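Local coordinates for Ig domain protein, group 2 domain protein (Shewanella frigidimarina, PDB 6BG8) that adsorbs the bacterium onto ice as an adhesin and inhibits the growth of ice crystals, this chain being its DUF3494 ice-binding domain, at residues A12-T24 / D34-F48. Numbering follows the deposited sequence.
Sequences ARFAMLASQAITT and DLGILDQARSYYAGF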
ATOM      1  N   ALA A  12       8.229  -2.119   5.856  1.00  8.43           N
ATOM      2  CA  ALA A  12       8.736  -1.129   4.905  1.00 11.76           C
ATOM      3  C   ALA A  12       9.337  -1.783   3.666  1.00  7.69           C
ATOM      4  O   ALA A  12       9.363  -1.172   2.593  1.00 10.70           O
ATOM      5  CB  ALA A  12       9.780  -0.239   5.575  1.00 10.15           C
ATOM      6  N   ARG A  13       9.814  -3.025   3.789  1.00  9.02           N
ATOM      7  CA  ARG A  13      10.444  -3.710   2.665  1.00  8.36           C
ATOM      8  C   ARG A  13       9.449  -4.124   1.590  1.00  7.30           C
ATOM      9  O   ARG A  13       9.865  -4.446   0.472  1.00  8.65           O
ATOM     10  CB  ARG A  13      11.168  -4.966   3.152  1.00  7.46           C
ATOM     11  CG  ARG A  13      10.214  -6.020   3.683  1.00  8.07           C
ATOM     12  CD  ARG A  13      10.962  -7.125   4.401  1.00 10.02           C
ATOM     13  NE  ARG A  13      11.828  -7.811   3.452  1.00  8.04           N
ATOM     14  CZ  ARG A  13      13.027  -8.304   3.731  1.00 11.91           C
ATOM     15  NH1 ARG A  13      13.523  -8.213   4.958  1.00  9.99           N
ATOM     16  NH2 ARG A  13      13.730  -8.891   2.770  1.00 10.47           N
ATOM     17  N   PHE A  14       8.161  -4.173   1.901  1.00  7.54           N
ATOM     18  CA  PHE A  14       7.191  -4.739   0.971  1.00  7.67           C
ATOM     19  C   PHE A  14       6.637  -3.674   0.038  1.00 12.07           C
ATOM     20  O   PHE A  14       6.289  -2.569   0.474  1.00  8.65           O
ATOM     21  CB  PHE A  14       6.034  -5.400   1.716  1.00  8.80           C
ATOM     22  CG  PHE A  14       6.426  -6.630   2.472  1.00  7.14           C
ATOM     23  CD1 PHE A  14       6.600  -7.848   1.814  1.00  7.76           C
ATOM     24  CD2 PHE A  14       6.615  -6.578   3.848  1.00  8.85           C
ATOM     25  CE1 PHE A  14       6.956  -8.993   2.524  1.00  8.67           C
ATOM     26  CE2 PHE A  14       6.976  -7.711   4.560  1.00  7.92           C
ATOM     27  CZ  PHE A  14       7.149  -8.924   3.900  1.00  6.53           C
ATOM     28  N   ALA A  15       6.564  -4.018  -1.249  1.00  7.87           N
ATOM     29  CA  ALA A  15       5.667  -3.327  -2.168  1.00  4.35           C
ATOM     30  C   ALA A  15       4.223  -3.760  -1.934  1.00  6.62           C
ATOM     31  O   ALA A  15       3.298  -2.942  -2.004  1.00  8.51           O
ATOM     32  CB  ALA A  15       6.088  -3.616  -3.613  1.00  7.05           C
ATOM     33  N   MET A  16       4.008  -5.045  -1.652  1.00  6.65           N
ATOM     34  CA  MET A  16       2.671  -5.572  -1.435  1.00  8.20           C
ATOM     35  C   MET A  16       2.718  -6.630  -0.348  1.00  6.59           C
ATOM     36  O   MET A  16       3.626  -7.465  -0.319  1.00  6.99           O
ATOM     37  CB  MET A  16       2.090  -6.175  -2.717  1.00  9.35           C
ATOM     38  CG  MET A  16       2.083  -5.210  -3.885  1.00  9.09           C
ATOM     39  SD  MET A  16       1.273  -5.866  -5.360  1.00 15.29           S
ATOM     40  CE  MET A  16       2.114  -7.403  -5.620  1.00 19.53           C
ATOM     41  N   LEU A  17       1.724  -6.595   0.531  1.00  5.93           N
ATOM     42  CA  LEU A  17       1.675  -7.519   1.657  1.00  4.77           C
ATOM     43  C   LEU A  17       0.220  -7.759   2.020  1.00  5.08           C
ATOM     44  O   LEU A  17      -0.539  -6.802   2.194  1.00  7.39           O
ATOM     45  CB  LEU A  17       2.437  -6.952   2.861  1.00  6.73           C
ATOM     46  CG  LEU A  17       2.472  -7.766   4.160  1.00  7.64           C
ATOM     47  CD1 LEU A  17       3.343  -9.014   3.998  1.00  4.91           C
ATOM     48  CD2 LEU A  17       2.984  -6.916   5.319  1.00  7.87           C
ATOM     49  N   ALA A  18      -0.165  -9.025   2.145  1.00  5.78           N
ATOM     50  CA  ALA A  18      -1.548  -9.360   2.440  1.00  6.85           C
ATOM     51  C   ALA A  18      -1.602 -10.529   3.414  1.00  4.77           C
ATOM     52  O   ALA A  18      -0.672 -11.329   3.513  1.00  5.42           O
ATOM     53  CB  ALA A  18      -2.327  -9.703   1.162  1.00  9.01           C
ATOM     54  N   SER A  19      -2.720 -10.611   4.138  1.00  7.57           N
ATOM     55  CA  SER A  19      -2.967 -11.753   5.011  1.00  5.90           C
ATOM     56  C   SER A  19      -3.213 -13.029   4.211  1.00  7.67           C
ATOM     57  O   SER A  19      -2.643 -14.084   4.516  1.00  5.17           O
ATOM     58  CB  SER A  19      -4.162 -11.459   5.920  1.00  7.20           C
ATOM     59  OG  SER A  19      -4.601 -12.633   6.582  1.00  5.68           O
ATOM     60  N   GLN A  20      -4.071 -12.965   3.192  1.00  4.72           N
ATOM     61  CA  GLN A  20      -4.618 -14.181   2.589  1.00  6.35           C
ATOM     62  C   GLN A  20      -4.054 -14.497   1.215  1.00  9.81           C
ATOM     63  O   GLN A  20      -3.738 -15.657   0.934  1.00  7.26           O
ATOM     64  CB  GLN A  20      -6.146 -14.076   2.472  1.00  4.97           C
ATOM     65  CG  GLN A  20      -6.880 -14.058   3.806  1.00  4.58           C
ATOM     66  CD  GLN A  20      -6.650 -15.310   4.594  1.00  4.88           C
ATOM     67  OE1 GLN A  20      -7.039 -16.396   4.167  1.00 10.13           O
ATOM     68  NE2 GLN A  20      -6.027 -15.169   5.767  1.00  6.86           N
ATOM     69  N   ALA A  21      -3.917 -13.501   0.349  1.00  4.56           N
ATOM     70  CA  ALA A  21      -3.542 -13.785  -1.035  1.00  2.77           C
ATOM     71  C   ALA A  21      -3.068 -12.512  -1.715  1.00  8.02           C
ATOM     72  O   ALA A  21      -3.488 -11.405  -1.366  1.00  6.66           O
ATOM     73  CB  ALA A  21      -4.712 -14.384  -1.828  1.00  7.61           C
ATOM     74  N   ILE A  22      -2.186 -12.690  -2.693  1.00  6.62           N
ATOM     75  CA  ILE A  22      -1.836 -11.645  -3.649  1.00  6.40           C
ATOM     76  C   ILE A  22      -2.004 -12.257  -5.028  1.00  8.54           C
ATOM     77  O   ILE A  22      -1.446 -13.326  -5.305  1.00  8.07           O
ATOM     78  CB  ILE A  22      -0.408 -11.118  -3.461  1.00  5.79           C
ATOM     79  CG1 ILE A  22      -0.283 -10.420  -2.102  1.00  4.44           C
ATOM     80  CG2 ILE A  22      -0.062 -10.141  -4.591  1.00  6.73           C
ATOM     81  CD1 ILE A  22       1.149 -10.091  -1.714  1.00  8.20           C
ATOM     82  N   THR A  23      -2.802 -11.617  -5.871  1.00  8.97           N
ATOM     83  CA  THR A  23      -3.098 -12.158  -7.189  1.00  6.45           C
ATOM     84  C   THR A  23      -2.913 -11.088  -8.252  1.00  8.76           C
ATOM     85  O   THR A  23      -3.003  -9.887  -7.979  1.00  9.21           O
ATOM     86  CB  THR A  23      -4.527 -12.711  -7.281  1.00  8.57           C
ATOM     87  OG1 THR A  23      -5.466 -11.634  -7.357  1.00  8.46           O
ATOM     88  CG2 THR A  23      -4.853 -13.608  -6.086  1.00  8.91           C
ATOM     89  N   THR A  24      -2.668 -11.552  -9.482  1.00  7.80           N
ATOM     90  CA  THR A  24      -2.555 -10.658 -10.623  1.00  9.10           C
ATOM     91  C   THR A  24      -3.065 -11.355 -11.875  1.00  9.90           C
ATOM     92  O   THR A  24      -2.952 -12.579 -12.030  1.00  7.89           O
ATOM     93  CB  THR A  24      -1.114 -10.177 -10.873  1.00  6.62           C
ATOM     94  OG1 THR A  24      -1.112  -9.211 -11.933  1.00  7.70           O
ATOM     95  CG2 THR A  24      -0.214 -11.336 -11.299  1.00  7.29           C
ATOM     96  N   ASP A  34       9.324  -6.097  -1.941  1.00  9.28           N
ATOM     97  CA  ASP A  34       9.029  -7.512  -1.753  1.00  6.38           C
ATOM     98  C   ASP A  34       7.523  -7.772  -1.780  1.00  7.12           C
ATOM     99  O   ASP A  34       6.701  -6.864  -1.636  1.00  7.42           O
ATOM    100  CB  ASP A  34       9.604  -7.997  -0.417  1.00  7.00           C
ATOM    101  CG  ASP A  34      11.116  -7.975  -0.392  1.00 10.41           C
ATOM    102  OD1 ASP A  34      11.732  -8.195  -1.454  1.00  8.96           O
ATOM    103  OD2 ASP A  34      11.691  -7.730   0.682  1.00  9.19           O
ATOM    104  N   LEU A  35       7.169  -9.041  -1.951  1.00  6.67           N
ATOM    105  CA  LEU A  35       5.794  -9.513  -1.850  1.00  5.20           C
ATOM    106  C   LEU A  35       5.694 -10.465  -0.668  1.00  7.02           C
ATOM    107  O   LEU A  35       6.596 -11.279  -0.438  1.00  9.37           O
ATOM    108  CB  LEU A  35       5.356 -10.234  -3.128  1.00  7.20           C
ATOM    109  CG  LEU A  35       4.646  -9.414  -4.210  1.00  9.15           C
ATOM    110  CD1 LEU A  35       5.407  -8.139  -4.556  1.00  8.30           C
ATOM    111  CD2 LEU A  35       4.412 -10.258  -5.469  1.00  9.90           C
ATOM    112  N   GLY A  36       4.600 -10.369   0.080  1.00  7.62           N
ATOM    113  CA  GLY A  36       4.415 -11.287   1.183  1.00  5.78           C
ATOM    114  C   GLY A  36       2.974 -11.674   1.411  1.00  8.71           C
ATOM    115  O   GLY A  36       2.075 -10.842   1.258  1.00  6.57           O
ATOM    116  N   ILE A  37       2.753 -12.945   1.759  1.00  4.81           N
ATOM    117  CA  ILE A  37       1.480 -13.441   2.263  1.00  8.84           C
ATOM    118  C   ILE A  37       1.724 -13.920   3.690  1.00  5.73           C
ATOM    119  O   ILE A  37       2.682 -14.661   3.943  1.00  7.10           O
ATOM    120  CB  ILE A  37       0.915 -14.575   1.383  1.00  8.98           C
ATOM    121  CG1 ILE A  37       0.674 -14.067  -0.048  1.00  7.07           C
ATOM    122  CG2 ILE A  37      -0.354 -15.132   1.993  1.00  6.67           C
ATOM    123  CD1 ILE A  37       0.283 -15.165  -1.049  1.00  9.52           C
ATOM    124  N   LEU A  38       0.886 -13.468   4.623  1.00  5.01           N
ATOM    125  CA  LEU A  38       1.164 -13.684   6.039  1.00  4.85           C
ATOM    126  C   LEU A  38       0.496 -14.922   6.619  1.00  6.93           C
ATOM    127  O   LEU A  38       1.058 -15.540   7.531  1.00  7.77           O
ATOM    128  CB  LEU A  38       0.712 -12.473   6.868  1.00  5.67           C
ATOM    129  CG  LEU A  38       1.368 -11.120   6.575  1.00  3.69           C
ATOM    130  CD1 LEU A  38       0.589 -10.013   7.267  1.00  7.35           C
ATOM    131  CD2 LEU A  38       2.829 -11.074   7.009  1.00  7.52           C
ATOM    132  N   ASP A  39      -0.701 -15.284   6.146  1.00  7.18           N
ATOM    133  CA  ASP A  39      -1.517 -16.258   6.862  1.00  7.96           C
ATOM    134  C   ASP A  39      -2.001 -17.390   5.969  1.00  6.87           C
ATOM    135  O   ASP A  39      -2.949 -18.088   6.340  1.00  7.55           O
ATOM    136  CB  ASP A  39      -2.716 -15.578   7.532  1.00  5.77           C
ATOM    137  CG  ASP A  39      -2.297 -14.515   8.523  1.00  6.60           C
ATOM    138  OD1 ASP A  39      -1.582 -14.862   9.484  1.00  9.40           O
ATOM    139  OD2 ASP A  39      -2.675 -13.345   8.328  1.00  8.09           O
ATOM    140  N   GLN A  40      -1.376 -17.576   4.806  1.00  7.69           N
ATOM    141  CA  GLN A  40      -1.636 -18.723   3.939  1.00  7.27           C
ATOM    142  C   GLN A  40      -0.336 -19.109   3.241  1.00  7.06           C
ATOM    143  O   GLN A  40       0.634 -18.351   3.225  1.00  7.79           O
ATOM    144  CB  GLN A  40      -2.722 -18.439   2.892  1.00  7.67           C
ATOM    145  CG  GLN A  40      -4.103 -18.068   3.440  1.00  6.98           C
ATOM    146  CD  GLN A  40      -4.871 -19.249   4.042  1.00 13.17           C
ATOM    147  OE1 GLN A  40      -4.382 -20.377   4.068  1.00  7.48           O
ATOM    148  NE2 GLN A  40      -6.080 -18.982   4.532  1.00  8.47           N
ATOM    149  N   ALA A  41      -0.328 -20.309   2.663  1.00  7.11           N
ATOM    150  CA  ALA A  41       0.853 -20.823   1.977  1.00 10.07           C
ATOM    151  C   ALA A  41       1.069 -20.125   0.628  1.00  8.69           C
ATOM    152  O   ALA A  41       0.206 -19.416   0.112  1.00  7.69           O
ATOM    153  CB  ALA A  41       0.729 -22.331   1.765  1.00  7.62           C
ATOM    154  N   ARG A  42       2.262 -20.350   0.061  1.00  7.42           N
ATOM    155  CA  ARG A  42       2.651 -19.820  -1.244  1.00  9.24           C
ATOM    156  C   ARG A  42       1.643 -20.150  -2.342  1.00  7.36           C
ATOM    157  O   ARG A  42       1.582 -19.442  -3.352  1.00  8.79           O
ATOM    158  CB  ARG A  42       4.038 -20.375  -1.615  1.00 10.05           C
ATOM    159  CG  ARG A  42       4.488 -20.124  -3.050  1.00  7.19           C
ATOM    160  CD  ARG A  42       5.989 -20.326  -3.194  1.00  7.97           C
ATOM    161  NE  ARG A  42       6.744 -19.325  -2.453  1.00  4.94           N
ATOM    162  CZ  ARG A  42       7.022 -18.103  -2.902  1.00  5.57           C
ATOM    163  NH1 ARG A  42       7.720 -17.271  -2.137  1.00  6.42           N
ATOM    164  NH2 ARG A  42       6.614 -17.716  -4.114  1.00  8.95           N
ATOM    165  N   SER A  43       0.857 -21.213  -2.169  1.00  9.89           N
ATOM    166  CA  SER A  43      -0.164 -21.549  -3.157  1.00  8.75           C
ATOM    167  C   SER A  43      -1.213 -20.451  -3.303  1.00  9.38           C
ATOM    168  O   SER A  43      -1.956 -20.437  -4.291  1.00  8.84           O
ATOM    169  CB  SER A  43      -0.831 -22.869  -2.777  1.00 10.76           C
ATOM    170  OG  SER A  43      -1.441 -22.779  -1.505  1.00 12.19           O
ATOM    171  N   TYR A  44      -1.278 -19.514  -2.366  1.00  8.45           N
ATOM    172  CA  TYR A  44      -2.250 -18.439  -2.462  1.00  7.41           C
ATOM    173  C   TYR A  44      -1.755 -17.261  -3.295  1.00  7.21           C
ATOM    174  O   TYR A  44      -2.503 -16.296  -3.468  1.00  9.84           O
ATOM    175  CB  TYR A  44      -2.664 -17.982  -1.052  1.00  7.95           C
ATOM    176  CG  TYR A  44      -3.780 -18.831  -0.475  1.00  7.75           C
ATOM    177  CD1 TYR A  44      -3.548 -20.133  -0.059  1.00 11.09           C
ATOM    178  CD2 TYR A  44      -5.077 -18.335  -0.378  1.00 10.29           C
ATOM    179  CE1 TYR A  44      -4.583 -20.912   0.467  1.00  8.35           C
ATOM    180  CE2 TYR A  44      -6.107 -19.101   0.136  1.00 11.90           C
ATOM    181  CZ  TYR A  44      -5.853 -20.392   0.558  1.00 12.02           C
ATOM    182  OH  TYR A  44      -6.880 -21.156   1.062  1.00 15.14           O
ATOM    183  N   TYR A  45      -0.520 -17.311  -3.808  1.00  7.77           N
ATOM    184  CA  TYR A  45      -0.120 -16.446  -4.912  1.00  8.81           C
ATOM    185  C   TYR A  45      -0.761 -16.963  -6.193  1.00 11.76           C
ATOM    186  O   TYR A  45      -0.698 -18.163  -6.478  1.00  9.12           O
ATOM    187  CB  TYR A  45       1.403 -16.438  -5.079  1.00  8.06           C
ATOM    188  CG  TYR A  45       2.178 -15.629  -4.070  1.00  7.95           C
ATOM    189  CD1 TYR A  45       2.132 -14.234  -4.083  1.00  8.43           C
ATOM    190  CD2 TYR A  45       2.981 -16.250  -3.123  1.00  8.24           C
ATOM    191  CE1 TYR A  45       2.861 -13.481  -3.160  1.00  7.43           C
ATOM    192  CE2 TYR A  45       3.710 -15.504  -2.195  1.00  8.85           C
ATOM    193  CZ  TYR A  45       3.647 -14.121  -2.223  1.00  6.79           C
ATOM    194  OH  TYR A  45       4.369 -13.380  -1.305  1.00  6.97           O
ATOM    195  N   ALA A  46      -1.383 -16.071  -6.965  1.00  7.14           N
ATOM    196  CA  ALA A  46      -2.005 -16.458  -8.228  1.00  7.50           C
ATOM    197  C   ALA A  46      -1.614 -15.488  -9.333  1.00  8.10           C
ATOM    198  O   ALA A  46      -1.601 -14.269  -9.133  1.00  8.23           O
ATOM    199  CB  ALA A  46      -3.536 -16.522  -8.114  1.00 10.76           C
ATOM    200  N   GLY A  47      -1.300 -16.040 -10.507  1.00  8.02           N
ATOM    201  CA  GLY A  47      -1.043 -15.249 -11.689  1.00  6.94           C
ATOM    202  C   GLY A  47       0.407 -14.893 -11.920  1.00  6.42           C
ATOM    203  O   GLY A  47       0.722 -14.314 -12.970  1.00  9.08           O
ATOM    204  N   PHE A  48       1.297 -15.211 -10.981  1.00  8.03           N
ATOM    205  CA  PHE A  48       2.703 -14.856 -11.094  1.00  9.17           C
ATOM    206  C   PHE A  48       3.501 -16.010 -11.693  1.00 10.87           C
ATOM    207  O   PHE A  48       3.063 -17.165 -11.712  1.00 14.56           O
ATOM    208  CB  PHE A  48       3.277 -14.471  -9.727  1.00  8.71           C
ATOM    209  CG  PHE A  48       2.646 -13.247  -9.134  1.00  9.52           C
ATOM    210  CD1 PHE A  48       3.107 -11.986  -9.478  1.00 11.45           C
ATOM    211  CD2 PHE A  48       1.582 -13.353  -8.244  1.00  9.44           C
ATOM    212  CE1 PHE A  48       2.527 -10.842  -8.932  1.00  9.11           C
ATOM    213  CE2 PHE A  48       0.992 -12.222  -7.700  1.00  7.95           C
ATOM    214  CZ  PHE A  48       1.468 -10.960  -8.047  1.00  7.76           C
TER
HETATM  215  O   HOH W   1      13.895  -9.561  -0.522  1.00 14.94           O
HETATM  216  O   HOH W   2      -5.568 -17.526   7.407  1.00  9.55           O
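Thr24 meets Phe48 in a CH-pi contact, with CG2 of Thr24 over one face of the Phe48 ring, 3.6 Å from its centroid, while Ile22 O lies at the ring edge. Phe14 is sandwiched between Arg13 CG on one face and Leu17 CD1 on the other, and its edge meets Asp34 O. Both rings belong to the discontinuous beta-solenoid of the DUF3494 ice-binding fold, in which 12-24 and 34-48 run as parallel neighbours on successive coils. The strands 16-18 and 34-37 are only 4° from parallel, and a beta bulge between Phe14 and Met16, where the register shifts by one, lets Asp34 O accept a straight bond from Met16 N (3.2 Å) and a weak one from Ala15 N.

A bend at chi3 (-63°) in the Arg13 side chain turns NE toward Asp34 OD2, 2.8 Å away, in a salt bridge, the oxygen near the guanidinium plane. Asp34 OD1 bonds Leu64 N, so both carboxylate oxygens are held. Phe14 CE1 packs 3.7 Å from Gly36 CA, and Leu17 CD1 lies near Gly36 O. Inside the coil Met16 CE lies against Leu35 CG and Ile22 CG2 against Phe48 CZ.

In the turn between strands 16-18 and 21-24, Ser19 OG donates to the anti lone pair of Asp39 OD2 (2.7 Å); Asp39 OD1 pairs with Arg92 of the helix 84-103. The Gln20 amide is held by the bond from its NE2 to Ser19 OG and, through OE1, by Gln40 NE2, which donates at 2.8 Å and 172°, the two amide planes almost perpendicular.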